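Local atomic coordinates of putative succinylglutamate desuccinylase / aspartoacylase (Shewanella amazonensis, PDB entry 3FMC), a protein that is a putative zinc-dependent hydrolase of the succinylglutamate desuccinylase/aspartoacylase family, probably acting on ester bonds. Residues R188-T199 / K360-L368; V309-L320 / L332-P343. All coordinates share one frame; numbering follows the deposited sequence. Where two conformers were deposited one is given.

Contact 1: R188-T199 / K360-L368; sequences RSAAQYFSIPYT and KVMTKVFEL
R188 and L368 carry the electrostatic part of this contact. NH2 of R188 gives a hydrogen bond to OXT of the C-terminal carboxylate of L368 (3.2 Å), part of a salt bridge; the oxygen lies at the guanidinium edge, in its plane, and the N-H...O angle is 161°. The arginine gets there fully stretched, with CG anti to the backbone N (chi1 171°) and the chain straight on to NE.

Dispersion contacts complete the grip. CD2 of L368 sits over a guanidinium face, 3.7 Å from NE of R188, and CE1 of F366 approaches that same group with the two planes 45° apart. The other branch of L368, CD1, lies 3.6 Å from CB of A191 and also touches T199, while the amide NE2 of Q192 rests 3.4 Å from CB of L368.

A second apolar patch joins the strands: the extended selenomethionine M362 lays CE 3.8 Å from CB of Y198, and its SE stands 5.3 Å from the centroid of the Y198 ring, an oblique Met-aromatic contact. L181 of strand 176-184 backs A191 and T199.

The chemistry implies that the chain terminus is held twice, its charge probably balanced by arginine and its leucine side chain packed against A191 and T199, in a part of the chain assigned to the catalytic domain.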
loop_
_atom_site.group_PDB
_atom_site.type_symbol
_atom_site.label_atom_id
_atom_site.label_comp_id
_atom_site.label_asym_id
_atom_site.label_seq_id
_atom_site.Cartn_x
_atom_site.Cartn_y
_atom_site.Cartn_z
ATOM N N ARG C 188 7.409 38.481 9.230
ATOM C CA ARG C 188 7.333 38.664 7.785
ATOM C C ARG C 188 8.691 39.015 7.156
ATOM O O ARG C 188 9.004 38.594 6.039
ATOM C CB ARG C 188 6.297 39.743 7.492
ATOM C CG ARG C 188 6.289 40.156 6.050
ATOM C CD ARG C 188 5.121 41.025 5.751
ATOM N NE ARG C 188 5.358 41.710 4.500
ATOM C CZ ARG C 188 4.426 42.367 3.823
ATOM N NH1 ARG C 188 3.179 42.402 4.293
ATOM N NH2 ARG C 188 4.758 42.977 2.675
ATOM N N SER C 189 9.547 39.706 7.906
ATOM C CA SER C 189 10.856 40.050 7.401
ATOM C C SER C 189 11.735 38.872 7.043
ATOM O O SER C 189 12.643 39.006 6.202
ATOM C CB SER C 189 11.595 40.930 8.416
ATOM O OG SER C 189 11.782 40.232 9.642
ATOM N N ALA C 190 11.496 37.701 7.650
ATOM C CA ALA C 190 12.373 36.560 7.403
ATOM C C ALA C 190 12.441 36.184 5.929
ATOM O O ALA C 190 13.471 35.719 5.445
ATOM C CB ALA C 190 11.956 35.326 8.275
ATOM N N ALA C 191 11.319 36.333 5.221
ATOM C CA ALA C 191 11.251 35.970 3.815
ATOM C C ALA C 191 12.246 36.732 2.954
ATOM O O ALA C 191 12.698 36.219 1.960
ATOM C CB ALA C 191 9.796 36.146 3.281
ATOM N N GLN C 192 12.615 37.936 3.380
ATOM C CA GLN C 192 13.574 38.769 2.645
ATOM C C GLN C 192 14.987 38.189 2.613
ATOM O O GLN C 192 15.762 38.586 1.757
ATOM C CB GLN C 192 13.628 40.195 3.226
ATOM C CG GLN C 192 12.321 40.961 3.180
ATOM C CD GLN C 192 11.830 41.225 1.763
ATOM O OE1 GLN C 192 12.595 41.606 0.884
ATOM N NE2 GLN C 192 10.536 41.028 1.543
ATOM N N TYR C 193 15.300 37.222 3.487
ATOM C CA TYR C 193 16.670 36.664 3.601
ATOM C C TYR C 193 16.876 35.354 2.895
ATOM O O TYR C 193 17.973 35.075 2.375
ATOM C CB TYR C 193 17.073 36.607 5.085
ATOM C CG TYR C 193 16.993 37.969 5.701
ATOM C CD1 TYR C 193 18.002 38.924 5.496
ATOM C CD2 TYR C 193 15.891 38.353 6.416
ATOM C CE1 TYR C 193 17.892 40.204 6.008
ATOM C CE2 TYR C 193 15.781 39.622 6.942
ATOM C CZ TYR C 193 16.785 40.544 6.739
ATOM O OH TYR C 193 16.615 41.804 7.296
ATOM N N PHE C 194 15.834 34.518 2.850
ATOM C CA PHE C 194 15.923 33.259 2.134
ATOM C C PHE C 194 15.832 33.502 0.606
ATOM O O PHE C 194 15.493 34.608 0.182
ATOM C CB PHE C 194 14.821 32.286 2.603
ATOM C CG PHE C 194 14.919 31.919 4.066
ATOM C CD1 PHE C 194 15.717 30.861 4.481
ATOM C CD2 PHE C 194 14.223 32.624 5.021
ATOM C CE1 PHE C 194 15.813 30.537 5.830
ATOM C CE2 PHE C 194 14.302 32.281 6.370
ATOM C CZ PHE C 194 15.086 31.236 6.760
ATOM N N SER C 195 16.184 32.480 -0.166
ATOM C CA SER C 195 16.143 32.480 -1.636
ATOM C C SER C 195 14.876 31.725 -2.120
ATOM O O SER C 195 14.943 30.753 -2.895
ATOM C CB SER C 195 17.404 31.811 -2.167
ATOM O OG SER C 195 18.542 32.538 -1.708
ATOM N N ILE C 196 13.737 32.225 -1.645
ATOM C CA ILE C 196 12.445 31.597 -1.899
ATOM C C ILE C 196 11.461 32.632 -2.461
ATOM O O ILE C 196 11.077 33.588 -1.768
ATOM C CB ILE C 196 11.930 30.937 -0.608
ATOM C CG1 ILE C 196 12.958 29.873 -0.134
ATOM C CG2 ILE C 196 10.555 30.269 -0.887
ATOM C CD1 ILE C 196 12.687 29.171 1.198
ATOM N N PRO C 197 11.010 32.408 -3.705
ATOM C CA PRO C 197 10.148 33.382 -4.399
ATOM C C PRO C 197 8.744 33.556 -3.827
ATOM O O PRO C 197 8.167 34.614 -3.975
ATOM C CB PRO C 197 10.143 32.850 -5.848
ATOM C CG PRO C 197 10.356 31.380 -5.745
ATOM C CD PRO C 197 11.271 31.211 -4.525
ATOM N N TYR C 198 8.193 32.534 -3.156
ATOM C CA TYR C 198 6.798 32.582 -2.679
ATOM C C TYR C 198 6.656 32.208 -1.228
ATOM O O TYR C 198 7.117 31.143 -0.799
ATOM C CB TYR C 198 5.933 31.680 -3.582
ATOM C CG TYR C 198 5.844 32.223 -5.008
ATOM C CD1 TYR C 198 5.048 33.337 -5.282
ATOM C CD2 TYR C 198 6.601 31.706 -6.033
ATOM C CE1 TYR C 198 4.997 33.887 -6.545
ATOM C CE2 TYR C 198 6.518 32.247 -7.323
ATOM C CZ TYR C 198 5.719 33.346 -7.549
ATOM O OH TYR C 198 5.602 33.917 -8.812
ATOM N N THR C 199 6.006 33.072 -0.461
ATOM C CA THR C 199 5.859 32.864 0.969
ATOM C C THR C 199 4.380 32.916 1.410
ATOM O O THR C 199 3.633 33.798 1.015
ATOM C CB THR C 199 6.667 33.918 1.781
ATOM O OG1 THR C 199 8.108 33.902 1.403
ATOM C CG2 THR C 199 6.461 33.709 3.280
ATOM N N LYS C 360 -2.273 23.255 -5.679
ATOM C CA LYS C 360 -2.431 24.290 -4.654
ATOM C C LYS C 360 -1.932 25.607 -5.308
ATOM O O LYS C 360 -0.878 25.639 -5.970
ATOM C CB LYS C 360 -1.742 23.974 -3.355
ATOM C CG LYS C 360 -2.414 22.829 -2.597
ATOM C CD LYS C 360 -1.741 22.703 -1.247
ATOM C CE LYS C 360 -2.224 21.572 -0.509
ATOM N NZ LYS C 360 -1.636 21.712 0.850
ATOM N N VAL C 361 -2.742 26.648 -5.144
ATOM C CA VAL C 361 -2.550 27.927 -5.797
ATOM C C VAL C 361 -2.613 29.100 -4.838
ATOM O O VAL C 361 -3.561 29.231 -4.073
ATOM C CB VAL C 361 -3.673 28.112 -6.881
ATOM C CG1 VAL C 361 -3.495 29.438 -7.644
ATOM C CG2 VAL C 361 -3.676 26.924 -7.822
HETATM N N MSE C 362 -1.571 29.957 -4.827
HETATM C CA MSE C 362 -1.647 31.179 -4.030
HETATM C C MSE C 362 -2.440 32.197 -4.833
HETATM O O MSE C 362 -2.191 32.372 -6.036
HETATM C CB MSE C 362 -0.247 31.767 -3.758
HETATM C CG MSE C 362 0.568 30.864 -2.931
HETATM SE SE MSE C 362 2.268 31.730 -2.432
HETATM C CE MSE C 362 3.101 30.246 -1.502
ATOM N N THR C 363 -3.426 32.790 -4.193
ATOM C CA THR C 363 -4.235 33.820 -4.785
ATOM C C THR C 363 -4.029 35.106 -3.944
ATOM O O THR C 363 -3.499 35.078 -2.800
ATOM C CB THR C 363 -5.737 33.441 -4.796
ATOM O OG1 THR C 363 -6.241 33.394 -3.454
ATOM C CG2 THR C 363 -5.930 32.096 -5.508
ATOM N N LYS C 364 -4.459 36.237 -4.514
ATOM C CA LYS C 364 -4.342 37.548 -3.812
ATOM C C LYS C 364 -2.872 37.755 -3.363
ATOM O O LYS C 364 -2.570 38.205 -2.248
ATOM C CB LYS C 364 -5.335 37.639 -2.676
ATOM C CG LYS C 364 -6.803 37.510 -3.196
ATOM C CD LYS C 364 -7.745 37.331 -2.029
ATOM C CE LYS C 364 -9.220 37.433 -2.433
ATOM N NZ LYS C 364 -9.412 36.811 -3.748
ATOM N N VAL C 365 -1.991 37.478 -4.300
ATOM C CA VAL C 365 -0.553 37.557 -4.089
ATOM C C VAL C 365 -0.048 38.990 -4.182
ATOM O O VAL C 365 -0.532 39.783 -4.999
ATOM C CB VAL C 365 0.165 36.658 -5.111
ATOM C CG1 VAL C 365 1.677 36.855 -5.047
ATOM C CG2 VAL C 365 -0.239 35.160 -4.882
ATOM N N PHE C 366 0.920 39.335 -3.339
ATOM C CA PHE C 366 1.518 40.652 -3.407
ATOM C C PHE C 366 3.001 40.575 -3.199
ATOM O O PHE C 366 3.513 39.601 -2.653
ATOM C CB PHE C 366 0.891 41.532 -2.355
ATOM C CG PHE C 366 0.995 40.990 -1.000
ATOM C CD1 PHE C 366 2.044 41.377 -0.150
ATOM C CD2 PHE C 366 -0.005 40.145 -0.485
ATOM C CE1 PHE C 366 2.093 40.888 1.171
ATOM C CE2 PHE C 366 0.063 39.639 0.841
ATOM C CZ PHE C 366 1.117 40.030 1.656
ATOM N N GLU C 367 3.717 41.595 -3.660
ATOM C CA GLU C 367 5.165 41.623 -3.472
ATOM C C GLU C 367 5.462 41.943 -1.999
ATOM O O GLU C 367 4.837 42.819 -1.374
ATOM C CB GLU C 367 5.842 42.612 -4.428
ATOM C CG GLU C 367 7.336 42.656 -4.238
ATOM C CD GLU C 367 8.038 43.405 -5.358
ATOM O OE1 GLU C 367 7.344 44.129 -6.120
ATOM O OE2 GLU C 367 9.263 43.228 -5.491
ATOM N N LEU C 368 6.374 41.185 -1.411
ATOM C CA LEU C 368 6.679 41.393 0.007
ATOM C C LEU C 368 7.599 42.593 0.125
ATOM O O LEU C 368 8.414 42.812 -0.754
ATOM C CB LEU C 368 7.334 40.158 0.641
ATOM C CG LEU C 368 6.420 38.932 0.859
ATOM C CD1 LEU C 368 7.297 37.807 1.384
ATOM C CD2 LEU C 368 5.233 39.208 1.771
ATOM O OXT LEU C 368 7.540 43.322 1.101
#

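Contact 2: V309-L320 / L332-P343; sequences VPMKATDPLVNL and LTVLRLPEDGVP
L317 and L335 meet at an irregularity in the hairpin. The N atoms of L317 and V318 both turn to O of L335, the first at 2.8 Å and the second weakly at 3.3 Å, a classic beta bulge. Beyond it the strands run antiparallel in register: L320 and T333 exchange two backbone bonds, and a water bridges O of L320 and OG1 of T333.

On one face CG2 of V318 fits against CG and CD1 of L335, 3.7 Å from the latter, and CB of L320 lies against OG1 of T333 (3.8 Å). The opposite face carries N319 and V334, OD1 of N319 lying 3.4 Å from CG2 of V334. CB of P316 lies beside CG1 of V334 (3.6 Å), which in turn sits over the centre of the R336 guanidinium. Next to the bulge the side chain of L317 crosses that of L337 obliquely, where Y359 and F293 also close on it; an alanine here would probably leave a gap bordered by L337, F293 and Y359, where the isobutyl group had packed.

Before the bulge in 309-320, K312-D315 forms a type I turn. D340, its CG anti to the carbonyl carbon (chi1 -66°), offers OD1 on the anti side to N of A313 (2.7 Å). M311 and G341 make a single antiparallel bridge; with CG between its backbone N and carbonyl carbon (chi1 42°) and SE extended beyond it, M311 lays SE 3.8 Å from CG of P343.

The whole is typical of a bulged beta hairpin, here at the margin of a four-stranded antiparallel sheet.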
loop_
_atom_site.group_PDB
_atom_site.type_symbol
_atom_site.label_atom_id
_atom_site.label_comp_id
_atom_site.label_asym_id
_atom_site.label_seq_id
_atom_site.Cartn_x
_atom_site.Cartn_y
_atom_site.Cartn_z
ATOM N N VAL C 309 4.890 29.976 -11.658
ATOM C CA VAL C 309 4.650 30.916 -12.774
ATOM C C VAL C 309 3.217 31.469 -12.636
ATOM O O VAL C 309 2.246 30.708 -12.698
ATOM C CB VAL C 309 4.844 30.249 -14.134
ATOM C CG1 VAL C 309 4.564 31.244 -15.282
ATOM C CG2 VAL C 309 6.210 29.664 -14.242
ATOM N N PRO C 310 3.075 32.782 -12.402
ATOM C CA PRO C 310 1.741 33.345 -12.266
ATOM C C PRO C 310 0.880 33.113 -13.481
ATOM O O PRO C 310 1.394 33.056 -14.608
ATOM C CB PRO C 310 2.019 34.826 -12.123
ATOM C CG PRO C 310 3.379 34.868 -11.467
ATOM C CD PRO C 310 4.118 33.807 -12.193
HETATM N N MSE C 311 -0.412 32.962 -13.258
HETATM C CA MSE C 311 -1.341 32.780 -14.358
HETATM C C MSE C 311 -2.625 33.470 -14.043
HETATM O O MSE C 311 -2.846 34.019 -12.926
HETATM C CB MSE C 311 -1.540 31.284 -14.738
HETATM C CG MSE C 311 -1.650 30.373 -13.668
HETATM SE SE MSE C 311 -1.820 28.444 -14.183
HETATM C CE MSE C 311 -3.438 28.569 -15.224
ATOM N N LYS C 312 -3.455 33.537 -15.069
ATOM C CA LYS C 312 -4.713 34.229 -14.941
ATOM C C LYS C 312 -5.833 33.230 -14.976
ATOM O O LYS C 312 -5.660 32.096 -15.409
ATOM C CB LYS C 312 -4.881 35.264 -16.063
ATOM C CG LYS C 312 -3.786 36.306 -16.068
ATOM C CD LYS C 312 -4.139 37.524 -16.911
ATOM C CE LYS C 312 -4.530 37.144 -18.364
ATOM N NZ LYS C 312 -4.722 38.343 -19.258
ATOM N N ALA C 313 -7.044 33.614 -14.604
ATOM C CA ALA C 313 -8.195 32.680 -14.666
ATOM C C ALA C 313 -8.491 32.109 -16.064
ATOM O O ALA C 313 -9.059 31.031 -16.206
ATOM C CB ALA C 313 -9.436 33.365 -14.147
ATOM N N THR C 314 -8.098 32.850 -17.091
ATOM C CA THR C 314 -8.397 32.495 -18.464
ATOM C C THR C 314 -7.368 31.549 -19.030
ATOM O O THR C 314 -7.504 31.064 -20.162
ATOM C CB THR C 314 -8.417 33.767 -19.309
ATOM O OG1 THR C 314 -7.196 34.480 -19.086
ATOM C CG2 THR C 314 -9.566 34.641 -18.886
ATOM N N ASP C 315 -6.339 31.274 -18.234
ATOM C CA ASP C 315 -5.292 30.374 -18.666
ATOM C C ASP C 315 -5.648 28.916 -18.340
ATOM O O ASP C 315 -6.236 28.623 -17.299
ATOM C CB ASP C 315 -3.943 30.701 -17.985
ATOM C CG ASP C 315 -3.373 32.059 -18.387
ATOM O OD1 ASP C 315 -3.699 32.536 -19.499
ATOM O OD2 ASP C 315 -2.563 32.615 -17.595
ATOM N N PRO C 316 -5.304 28.010 -19.251
ATOM C CA PRO C 316 -5.379 26.558 -19.109
ATOM C C PRO C 316 -4.476 26.022 -18.001
ATOM O O PRO C 316 -3.273 26.271 -17.988
ATOM C CB PRO C 316 -4.884 26.048 -20.460
ATOM C CG PRO C 316 -5.100 27.135 -21.362
ATOM C CD PRO C 316 -4.770 28.360 -20.573
ATOM N N LEU C 317 -5.076 25.266 -17.098
ATOM C CA LEU C 317 -4.370 24.657 -16.006
ATOM C C LEU C 317 -3.906 23.243 -16.408
ATOM O O LEU C 317 -2.743 22.891 -16.190
ATOM C CB LEU C 317 -5.278 24.634 -14.795
ATOM C CG LEU C 317 -4.673 24.350 -13.463
ATOM C CD1 LEU C 317 -3.656 25.443 -13.116
ATOM C CD2 LEU C 317 -5.819 24.244 -12.421
ATOM N N VAL C 318 -4.819 22.437 -16.969
ATOM C CA VAL C 318 -4.501 21.101 -17.451
ATOM C C VAL C 318 -5.388 20.729 -18.643
ATOM O O VAL C 318 -6.473 21.291 -18.841
ATOM C CB VAL C 318 -4.718 19.934 -16.380
ATOM C CG1 VAL C 318 -4.135 20.263 -14.980
ATOM C CG2 VAL C 318 -6.201 19.512 -16.251
ATOM N N ASN C 319 -4.893 19.783 -19.420
ATOM C CA ASN C 319 -5.718 19.080 -20.385
ATOM C C ASN C 319 -6.155 17.806 -19.665
ATOM O O ASN C 319 -5.345 17.152 -19.015
ATOM C CB ASN C 319 -4.979 18.741 -21.628
ATOM C CG ASN C 319 -4.785 19.949 -22.512
ATOM O OD1 ASN C 319 -5.672 20.792 -22.601
ATOM N ND2 ASN C 319 -3.622 20.066 -23.108
ATOM N N LEU C 320 -7.433 17.499 -19.783
ATOM C CA LEU C 320 -8.051 16.315 -19.191
ATOM C C LEU C 320 -8.460 15.399 -20.369
ATOM O O LEU C 320 -9.350 15.720 -21.150
ATOM C CB LEU C 320 -9.226 16.705 -18.305
ATOM C CG LEU C 320 -9.861 15.569 -17.494
ATOM C CD1 LEU C 320 -8.878 15.076 -16.429
ATOM C CD2 LEU C 320 -11.207 15.983 -16.895
ATOM N N LEU C 332 -11.382 15.244 -24.683
ATOM C CA LEU C 332 -10.233 16.077 -24.269
ATOM C C LEU C 332 -10.777 17.438 -23.956
ATOM O O LEU C 332 -11.312 18.086 -24.842
ATOM C CB LEU C 332 -9.185 16.174 -25.379
ATOM C CG LEU C 332 -7.920 17.014 -25.131
ATOM C CD1 LEU C 332 -7.060 16.397 -24.050
ATOM C CD2 LEU C 332 -7.090 17.137 -26.399
ATOM N N THR C 333 -10.665 17.855 -22.697
ATOM C CA THR C 333 -11.158 19.164 -22.252
ATOM C C THR C 333 -10.064 19.928 -21.512
ATOM O O THR C 333 -9.062 19.349 -21.091
ATOM C CB THR C 333 -12.436 18.999 -21.404
ATOM O OG1 THR C 333 -12.184 18.172 -20.274
ATOM C CG2 THR C 333 -13.530 18.282 -22.246
ATOM N N VAL C 334 -10.260 21.227 -21.356
ATOM C CA VAL C 334 -9.283 22.084 -20.659
ATOM C C VAL C 334 -9.918 22.509 -19.362
ATOM O O VAL C 334 -11.062 22.937 -19.344
ATOM C CB VAL C 334 -8.933 23.346 -21.468
ATOM C CG1 VAL C 334 -7.960 24.204 -20.720
ATOM C CG2 VAL C 334 -8.356 22.943 -22.792
ATOM N N LEU C 335 -9.209 22.307 -18.252
ATOM C CA LEU C 335 -9.669 22.788 -16.967
ATOM C C LEU C 335 -8.881 24.079 -16.719
ATOM O O LEU C 335 -7.680 24.162 -17.019
ATOM C CB LEU C 335 -9.398 21.794 -15.852
ATOM C CG LEU C 335 -9.872 20.358 -16.060
ATOM C CD1 LEU C 335 -9.630 19.576 -14.796
ATOM C CD2 LEU C 335 -11.341 20.323 -16.460
ATOM N N ARG C 336 -9.566 25.058 -16.137
ATOM C CA ARG C 336 -8.998 26.369 -15.867
ATOM C C ARG C 336 -9.134 26.785 -14.424
ATOM O O ARG C 336 -10.026 26.342 -13.725
ATOM C CB ARG C 336 -9.694 27.421 -16.726
ATOM C CG ARG C 336 -9.573 27.164 -18.203
ATOM C CD ARG C 336 -10.539 28.019 -19.027
ATOM N NE ARG C 336 -10.583 27.508 -20.400
ATOM C CZ ARG C 336 -9.618 27.698 -21.288
ATOM N NH1 ARG C 336 -8.534 28.376 -20.970
ATOM N NH2 ARG C 336 -9.720 27.184 -22.501
ATOM N N LEU C 337 -8.179 27.573 -13.934
ATOM C CA LEU C 337 -8.278 28.055 -12.550
ATOM C C LEU C 337 -9.387 29.092 -12.471
ATOM O O LEU C 337 -9.596 29.865 -13.407
ATOM C CB LEU C 337 -7.006 28.687 -11.989
ATOM C CG LEU C 337 -5.882 27.831 -11.401
ATOM C CD1 LEU C 337 -5.168 28.748 -10.425
ATOM C CD2 LEU C 337 -6.339 26.599 -10.665
ATOM N N PRO C 338 -10.105 29.087 -11.358
ATOM C CA PRO C 338 -11.209 29.998 -11.103
ATOM C C PRO C 338 -10.795 31.428 -10.843
ATOM O O PRO C 338 -11.592 32.338 -11.009
ATOM C CB PRO C 338 -11.829 29.439 -9.824
ATOM C CG PRO C 338 -11.329 28.060 -9.739
ATOM C CD PRO C 338 -9.978 28.114 -10.273
ATOM N N GLU C 339 -9.548 31.625 -10.435
ATOM C CA GLU C 339 -9.072 32.945 -10.091
ATOM C C GLU C 339 -7.609 33.068 -10.470
ATOM O O GLU C 339 -6.901 32.063 -10.547
ATOM C CB GLU C 339 -9.256 33.147 -8.579
ATOM C CG GLU C 339 -8.940 34.536 -8.074
ATOM C CD GLU C 339 -9.183 34.697 -6.592
ATOM O OE1 GLU C 339 -9.613 33.728 -5.933
ATOM O OE2 GLU C 339 -8.950 35.808 -6.089
ATOM N N ASP C 340 -7.162 34.299 -10.712
ATOM C CA ASP C 340 -5.757 34.573 -10.996
ATOM C C ASP C 340 -4.973 34.158 -9.741
ATOM O O ASP C 340 -5.425 34.344 -8.611
ATOM C CB ASP C 340 -5.493 36.052 -11.185
ATOM C CG ASP C 340 -6.177 36.650 -12.429
ATOM O OD1 ASP C 340 -6.826 35.928 -13.225
ATOM O OD2 ASP C 340 -6.043 37.876 -12.544
ATOM N N GLY C 341 -3.802 33.598 -9.948
ATOM C CA GLY C 341 -2.970 33.183 -8.847
ATOM C C GLY C 341 -1.701 32.576 -9.358
ATOM O O GLY C 341 -1.409 32.614 -10.575
ATOM N N VAL C 342 -0.931 32.027 -8.414
ATOM C CA VAL C 342 0.338 31.368 -8.707
ATOM C C VAL C 342 0.277 29.892 -8.278
ATOM O O VAL C 342 0.252 29.628 -7.091
ATOM C CB VAL C 342 1.527 32.008 -7.940
ATOM C CG1 VAL C 342 2.826 31.313 -8.341
ATOM C CG2 VAL C 342 1.673 33.497 -8.296
ATOM N N PRO C 343 0.222 28.974 -9.238
ATOM C CA PRO C 343 0.270 27.543 -8.905
ATOM C C PRO C 343 1.613 27.242 -8.252
ATOM O O PRO C 343 2.666 27.610 -8.807
ATOM C CB PRO C 343 0.109 26.857 -10.271
ATOM C CG PRO C 343 0.485 27.847 -11.244
ATOM C CD PRO C 343 0.103 29.185 -10.692
HETATM O O HOH W 1 -12.167 15.475 -20.700
#

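The two contacts have centres 21 Å apart, yet they meet where strands 357-363 and 341-346 run side by side. M362 O and V342 N, 2.7 Å apart, probably share a hydrogen bond, so the strand that brings M362 to Y198 in contact 1 also borders the segment paired with M311 in contact 2. A salt bridge from K364 NZ to E339 OE2 (2.6 Å) ties the turn after this strand to contact 2, and OH of Y198 packs on CG of P310. W146 of a second subunit touches both. Neither contact includes H43, E46 or H172, which may form the metal site expected of this family.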